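Local structure of MIP07328p (Drosophila melanogaster, 6FKK) at residues A[190-195]-A[209-214]; A[215-220]-A[316-321]. The protein is a semaphorin that acts as a repellent axon guidance cue and probably signals by binding plexin receptors through its extracellular sema domain. One frame throughout, in Å; residues are numbered along the deposited sequence.

How the interactions relate
Both contacts lie within the sema domain, a beta-propeller, on the same side of the chain's centre, and their own centres are about 14 Å apart. Interaction 1 comes first along the chain, joining the loop that leads into strand 196-203 to the end of strand 206-214. Interaction 2 starts at the very next residue, where that strand runs out into a loop, and reaches across 95 residues to the loop between helices 306-312 and 352-360. The two touch directly: Met-216 packs on Lys-190 and Asn-193. A buried strand end thus continues into a surface loop, and the chain makes contacts just before and just after it leaves the strand.

Interaction 1 of 2, residues A[190-195]-A[209-214]; sequences KQLNQP and FFFREL. With NAG (2-acetamido-2-deoxy-beta-D-glucopyranose), chain E.
Glu-213 and Leu-214, neighbours at the end of strand 206-214, meet the loop 190-195 in different ways. The Glu-213 side chain starts in the crowded position between backbone N and carbonyl carbon (chi1 67°) and then runs extended, bringing OE2 to the backbone N of Asn-193 at 2.9 Å; that N-H meets the oxygen nearly along its C-O axis, though the bond is bent at hydrogen. One residue on, Leu-214 N returns a straighter bond to Asn-193 O, 3.0 Å long. Asn-193 CB points toward the strand, with CG anti to the backbone N; the side chains of Asn-193 and Leu-214 cross at about a right angle, Asn-193 CG 3.6 Å from Leu-214 CB. Gln-194 crosses the same leucine obliquely, NE2 coming to CD1. Deeper in, Pro-195 CB lies 3.6 Å from Phe-211 CD2, and Leu-192 CD2 comes to Phe-211 CZ; both approach the ring obliquely. The attached NAG lies beside Pro-195, NAG C6 3.2 Å from Pro-195 O. An alanine in place of Asn-193 would probably loosen the packing against Leu-214, since the amide group that meets its CB and CD1 is removed. Glu-213 OE1 pairs with Lys-252 and Arg-228, and Lys-252 also bonds the carbonyls of Lys-190 and Gln-191. Such a buried carboxylate, gripped by two cations and a backbone N-H, is likely to stay ionised and ties the loop to the propeller sheet.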
loop_
_atom_site.group_PDB
_atom_site.type_symbol
_atom_site.label_atom_id
_atom_site.label_comp_id
_atom_site.label_asym_id
_atom_site.label_seq_id
_atom_site.Cartn_x
_atom_site.Cartn_y
_atom_site.Cartn_z
ATOM N N LYS A 190 23.127 3.918 5.701
ATOM C CA LYS A 190 22.467 5.176 6.038
ATOM C C LYS A 190 21.269 5.427 5.130
ATOM O O LYS A 190 20.252 5.974 5.573
ATOM C CB LYS A 190 23.461 6.336 5.960
ATOM C CG LYS A 190 24.385 6.438 7.168
ATOM C CD LYS A 190 25.237 7.699 7.133
ATOM C CE LYS A 190 26.269 7.643 6.021
ATOM N NZ LYS A 190 27.203 8.800 6.085
ATOM N N GLN A 191 21.367 5.029 3.861
ATOM C CA GLN A 191 20.246 5.192 2.941
ATOM C C GLN A 191 19.245 4.051 3.076
ATOM O O GLN A 191 18.035 4.285 3.167
ATOM C CB GLN A 191 20.754 5.291 1.500
ATOM C CG GLN A 191 21.445 6.605 1.173
ATOM C CD GLN A 191 21.725 6.763 -0.310
ATOM O OE1 GLN A 191 21.887 5.780 -1.032
ATOM N NE2 GLN A 191 21.774 8.007 -0.773
ATOM N N LEU A 192 19.730 2.811 3.093
ATOM C CA LEU A 192 18.869 1.640 3.188
ATOM C C LEU A 192 19.533 0.607 4.085
ATOM O O LEU A 192 20.718 0.311 3.917
ATOM C CB LEU A 192 18.592 1.045 1.802
ATOM C CG LEU A 192 17.733 1.889 0.861
ATOM C CD1 LEU A 192 17.729 1.299 -0.539
ATOM C CD2 LEU A 192 16.322 1.987 1.402
ATOM N N ASN A 193 18.766 0.059 5.029
ATOM C CA ASN A 193 19.269 -0.897 6.019
ATOM C C ASN A 193 18.306 -2.081 6.079
ATOM O O ASN A 193 17.372 -2.084 6.886
ATOM C CB ASN A 193 19.424 -0.227 7.383
ATOM C CG ASN A 193 20.301 -1.021 8.329
ATOM O OD1 ASN A 193 20.487 -2.227 8.164
ATOM N ND2 ASN A 193 20.847 -0.345 9.334
ATOM N N GLN A 194 18.550 -3.084 5.240
ATOM C CA GLN A 194 17.703 -4.268 5.130
ATOM C C GLN A 194 16.221 -3.914 4.983
ATOM O O GLN A 194 15.396 -4.320 5.813
ATOM C CB GLN A 194 17.917 -5.193 6.320
ATOM C CG GLN A 194 19.363 -5.599 6.547
ATOM C CD GLN A 194 19.502 -6.693 7.587
ATOM O OE1 GLN A 194 18.624 -7.544 7.730
ATOM N NE2 GLN A 194 20.611 -6.676 8.321
ATOM N N PRO A 195 15.845 -3.180 3.940
ATOM C CA PRO A 195 14.460 -2.719 3.826
ATOM C C PRO A 195 13.547 -3.749 3.182
ATOM O O PRO A 195 13.954 -4.545 2.334
ATOM C CB PRO A 195 14.586 -1.477 2.939
ATOM C CG PRO A 195 15.719 -1.817 2.031
ATOM C CD PRO A 195 16.680 -2.660 2.844
ATOM N N PHE A 209 8.465 6.273 -1.972
ATOM C CA PHE A 209 8.594 4.864 -1.634
ATOM C C PHE A 209 8.289 4.666 -0.157
ATOM O O PHE A 209 8.696 5.475 0.683
ATOM C CB PHE A 209 9.999 4.337 -1.950
ATOM C CG PHE A 209 10.352 4.388 -3.408
ATOM C CD1 PHE A 209 10.892 5.536 -3.961
ATOM C CD2 PHE A 209 10.146 3.287 -4.224
ATOM C CE1 PHE A 209 11.219 5.589 -5.300
ATOM C CE2 PHE A 209 10.470 3.333 -5.565
ATOM C CZ PHE A 209 11.007 4.487 -6.105
ATOM N N PHE A 210 7.574 3.589 0.157
ATOM C CA PHE A 210 7.206 3.259 1.527
ATOM C C PHE A 210 7.775 1.894 1.879
ATOM O O PHE A 210 7.596 0.931 1.124
ATOM C CB PHE A 210 5.686 3.275 1.705
ATOM C CG PHE A 210 5.066 4.627 1.484
ATOM C CD1 PHE A 210 4.759 5.063 0.206
ATOM C CD2 PHE A 210 4.799 5.465 2.555
ATOM C CE1 PHE A 210 4.194 6.306 -0.001
ATOM C CE2 PHE A 210 4.232 6.709 2.354
ATOM C CZ PHE A 210 3.930 7.131 1.074
ATOM N N PHE A 211 8.458 1.813 3.019
ATOM C CA PHE A 211 9.139 0.586 3.407
ATOM C C PHE A 211 9.442 0.631 4.897
ATOM O O PHE A 211 9.336 1.674 5.546
ATOM C CB PHE A 211 10.428 0.386 2.601
ATOM C CG PHE A 211 11.454 1.465 2.816
ATOM C CD1 PHE A 211 11.412 2.636 2.076
ATOM C CD2 PHE A 211 12.465 1.304 3.752
ATOM C CE1 PHE A 211 12.355 3.630 2.269
ATOM C CE2 PHE A 211 13.411 2.293 3.949
ATOM C CZ PHE A 211 13.356 3.457 3.207
ATOM N N ARG A 212 9.823 -0.527 5.430
ATOM C CA ARG A 212 10.317 -0.659 6.789
ATOM C C ARG A 212 11.761 -1.135 6.740
ATOM O O ARG A 212 12.150 -1.883 5.837
ATOM C CB ARG A 212 9.461 -1.633 7.606
ATOM C CG ARG A 212 9.364 -3.024 7.008
ATOM C CD ARG A 212 8.416 -3.907 7.807
ATOM N NE ARG A 212 8.345 -5.264 7.270
ATOM C CZ ARG A 212 7.489 -5.650 6.329
ATOM N NH1 ARG A 212 6.626 -4.780 5.822
ATOM N NH2 ARG A 212 7.492 -6.904 5.896
ATOM N N GLU A 213 12.560 -0.690 7.704
ATOM C CA GLU A 213 13.987 -0.982 7.689
ATOM C C GLU A 213 14.524 -0.929 9.111
ATOM O O GLU A 213 13.858 -0.450 10.032
ATOM C CB GLU A 213 14.748 -0.000 6.794
ATOM C CG GLU A 213 14.757 1.425 7.325
ATOM C CD GLU A 213 15.770 2.308 6.622
ATOM O OE1 GLU A 213 15.686 3.545 6.772
ATOM O OE2 GLU A 213 16.652 1.764 5.922
ATOM N N LEU A 214 15.749 -1.424 9.272
ATOM C CA LEU A 214 16.439 -1.331 10.547
ATOM C C LEU A 214 16.826 0.114 10.836
ATOM O O LEU A 214 16.998 0.931 9.928
ATOM C CB LEU A 214 17.684 -2.217 10.551
ATOM C CG LEU A 214 17.434 -3.718 10.393
ATOM C CD1 LEU A 214 18.749 -4.486 10.387
ATOM C CD2 LEU A 214 16.508 -4.230 11.490
HETATM C C1 NAG E . 13.612 -8.525 0.328
HETATM C C2 NAG E . 14.332 -9.847 0.657
HETATM C C3 NAG E . 15.373 -9.657 1.762
HETATM C C4 NAG E . 16.299 -8.492 1.444
HETATM C C5 NAG E . 15.468 -7.243 1.193
HETATM C C6 NAG E . 16.304 -6.037 0.832
HETATM C C7 NAG E . 12.611 -10.859 2.117
HETATM C C8 NAG E . 11.700 -12.033 2.307
HETATM N N2 NAG E . 13.382 -10.889 1.019
HETATM O O3 NAG E . 16.132 -10.853 1.897
HETATM O O4 NAG E . 17.186 -8.260 2.532
HETATM O O5 NAG E . 14.580 -7.484 0.092
HETATM O O6 NAG E . 17.532 -6.025 1.547
HETATM O O7 NAG E . 12.644 -9.928 2.918
#

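Interaction 2 of 2, residues A[215-220]-A[316-321]; sequences SMEVMN and EFKSQK
Lys-321 passes its CD and CE beside Met-216 O and carries its ammonium group on into the loop 215-220. CG stands anti to the backbone N (chi1 -173°) and the chain stays extended until its last torsion, where a bend (chi4 54°) swings NZ in among the backbone carbonyls. Three of them take it as donor: Val-218 O at a modelled 2.4 Å, Met-219 O at 3.0 Å, and Met-216 O through a weak bond. The ammonium stands above the carbonyl planes of Val-218 and Met-219 rather than on a lone pair, and the approach to Met-219 O is markedly side-on, with a C=O...N angle of 103°. The cation therefore sits among three peptide oxygens of the loop, so that one side chain bonds three of its carbonyls, whose dipoles would probably favour the charged form; Ser-325 OG gives it a further, weak partner.

The second lysine meets the loop differently. Lys-318 also leaves with CG anti to the backbone N, but its chain is bent at both chi3 and chi4 and crosses Glu-217 at about a right angle. Glu-217 OE1 lies beside the methylene CE of Lys-318, while the salt bridge to NZ itself is long, 3.7 Å. Each charge has another partner: Lys-318 NZ pairs with Glu-365, and Glu-217 OE2 with Arg-228.

This surface contact joins the loop linking strands 206-214 and 225-233 to the loop between helices 306-312 and 352-360. On the sheet side, Glu-217 and Val-218 rest on Tyr-226 of strand 225-233, and Glu-217 also touches Arg-254 of strand 251-259; on the helix side, Phe-317 meets Phe-357 of helix 352-360 edge-to-face.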
loop_
_atom_site.group_PDB
_atom_site.type_symbol
_atom_site.label_atom_id
_atom_site.label_comp_id
_atom_site.label_asym_id
_atom_site.label_seq_id
_atom_site.Cartn_x
_atom_site.Cartn_y
_atom_site.Cartn_z
ATOM N N SER A 215 16.967 0.425 12.120
ATOM C CA SER A 215 17.178 1.792 12.571
ATOM C C SER A 215 18.632 2.007 12.964
ATOM O O SER A 215 19.222 1.183 13.669
ATOM C CB SER A 215 16.272 2.122 13.755
ATOM O OG SER A 215 16.562 3.415 14.256
ATOM N N MET A 216 19.198 3.120 12.505
ATOM C CA MET A 216 20.482 3.600 12.992
ATOM C C MET A 216 20.338 4.700 14.030
ATOM O O MET A 216 21.190 4.815 14.915
ATOM C CB MET A 216 21.331 4.127 11.831
ATOM C CG MET A 216 21.722 3.081 10.807
ATOM S SD MET A 216 22.695 3.796 9.468
ATOM C CE MET A 216 23.903 4.749 10.389
ATOM N N GLU A 217 19.267 5.493 13.947
ATOM C CA GLU A 217 19.114 6.655 14.815
ATOM C C GLU A 217 18.986 6.281 16.285
ATOM O O GLU A 217 19.172 7.147 17.148
ATOM C CB GLU A 217 17.901 7.478 14.377
ATOM C CG GLU A 217 16.609 6.682 14.278
ATOM C CD GLU A 217 15.446 7.527 13.799
ATOM O OE1 GLU A 217 15.576 8.767 13.798
ATOM O OE2 GLU A 217 14.404 6.957 13.419
ATOM N N VAL A 218 18.666 5.022 16.594
ATOM C CA VAL A 218 18.680 4.591 17.984
ATOM C C VAL A 218 20.111 4.661 18.511
ATOM O O VAL A 218 21.083 4.436 17.777
ATOM C CB VAL A 218 18.095 3.178 18.142
ATOM C CG1 VAL A 218 16.577 3.219 18.038
ATOM C CG2 VAL A 218 18.671 2.243 17.095
ATOM N N MET A 219 20.238 4.992 19.799
ATOM C CA MET A 219 21.549 5.256 20.386
ATOM C C MET A 219 22.483 4.060 20.240
ATOM O O MET A 219 23.613 4.195 19.753
ATOM C CB MET A 219 21.389 5.637 21.859
ATOM C CG MET A 219 20.222 4.943 22.547
ATOM S SD MET A 219 20.387 4.877 24.340
ATOM C CE MET A 219 21.729 3.701 24.505
ATOM N N ASN A 220 22.029 2.880 20.652
ATOM C CA ASN A 220 22.858 1.684 20.649
ATOM C C ASN A 220 22.774 0.899 19.345
ATOM O O ASN A 220 23.249 -0.240 19.297
ATOM C CB ASN A 220 22.471 0.780 21.821
ATOM C CG ASN A 220 20.971 0.628 21.966
ATOM O OD1 ASN A 220 20.226 1.604 21.879
ATOM N ND2 ASN A 220 20.519 -0.600 22.182
ATOM N N GLU A 316 14.617 20.044 9.197
ATOM C CA GLU A 316 16.023 19.867 9.505
ATOM C C GLU A 316 16.475 18.448 9.176
ATOM O O GLU A 316 15.684 17.502 9.145
ATOM C CB GLU A 316 16.285 20.174 10.977
ATOM C CG GLU A 316 16.004 21.615 11.365
ATOM C CD GLU A 316 16.045 21.828 12.865
ATOM O OE1 GLU A 316 15.392 21.050 13.592
ATOM O OE2 GLU A 316 16.738 22.765 13.316
ATOM N N PHE A 317 17.774 18.313 8.927
ATOM C CA PHE A 317 18.386 17.030 8.613
ATOM C C PHE A 317 18.958 16.416 9.881
ATOM O O PHE A 317 19.685 17.082 10.624
ATOM C CB PHE A 317 19.493 17.193 7.571
ATOM C CG PHE A 317 19.009 17.679 6.240
ATOM C CD1 PHE A 317 18.901 19.035 5.979
ATOM C CD2 PHE A 317 18.671 16.781 5.244
ATOM C CE1 PHE A 317 18.458 19.485 4.751
ATOM C CE2 PHE A 317 18.230 17.223 4.013
ATOM C CZ PHE A 317 18.124 18.577 3.767
ATOM N N LYS A 318 18.634 15.149 10.120
ATOM C CA LYS A 318 19.220 14.426 11.240
ATOM C C LYS A 318 20.707 14.226 10.982
ATOM O O LYS A 318 21.093 13.650 9.959
ATOM C CB LYS A 318 18.515 13.087 11.430
ATOM C CG LYS A 318 18.763 12.434 12.779
ATOM C CD LYS A 318 17.870 11.216 12.952
ATOM C CE LYS A 318 16.403 11.578 12.750
ATOM N NZ LYS A 318 15.861 12.421 13.855
ATOM N N SER A 319 21.540 14.711 11.900
ATOM C CA SER A 319 22.980 14.658 11.706
ATOM C C SER A 319 23.467 13.212 11.666
ATOM O O SER A 319 22.800 12.288 12.142
ATOM C CB SER A 319 23.698 15.422 12.818
ATOM O OG SER A 319 23.455 14.823 14.078
ATOM N N GLN A 320 24.646 13.029 11.071
ATOM C CA GLN A 320 25.261 11.710 11.013
ATOM C C GLN A 320 25.401 11.140 12.415
ATOM O O GLN A 320 25.716 11.859 13.367
ATOM C CB GLN A 320 26.635 11.791 10.343
ATOM C CG GLN A 320 26.664 12.587 9.053
ATOM C CD GLN A 320 28.044 12.611 8.423
ATOM O OE1 GLN A 320 28.659 11.565 8.213
ATOM N NE2 GLN A 320 28.541 13.807 8.124
ATOM N N LYS A 321 25.151 9.837 12.544
ATOM C CA LYS A 321 25.211 9.176 13.846
ATOM C C LYS A 321 26.657 9.191 14.333
ATOM O O LYS A 321 27.419 8.236 14.170
ATOM C CB LYS A 321 24.666 7.756 13.763
ATOM C CG LYS A 321 24.544 7.088 15.122
ATOM C CD LYS A 321 24.203 5.617 15.003
ATOM C CE LYS A 321 24.054 4.987 16.377
ATOM N NZ LYS A 321 23.070 5.728 17.215
#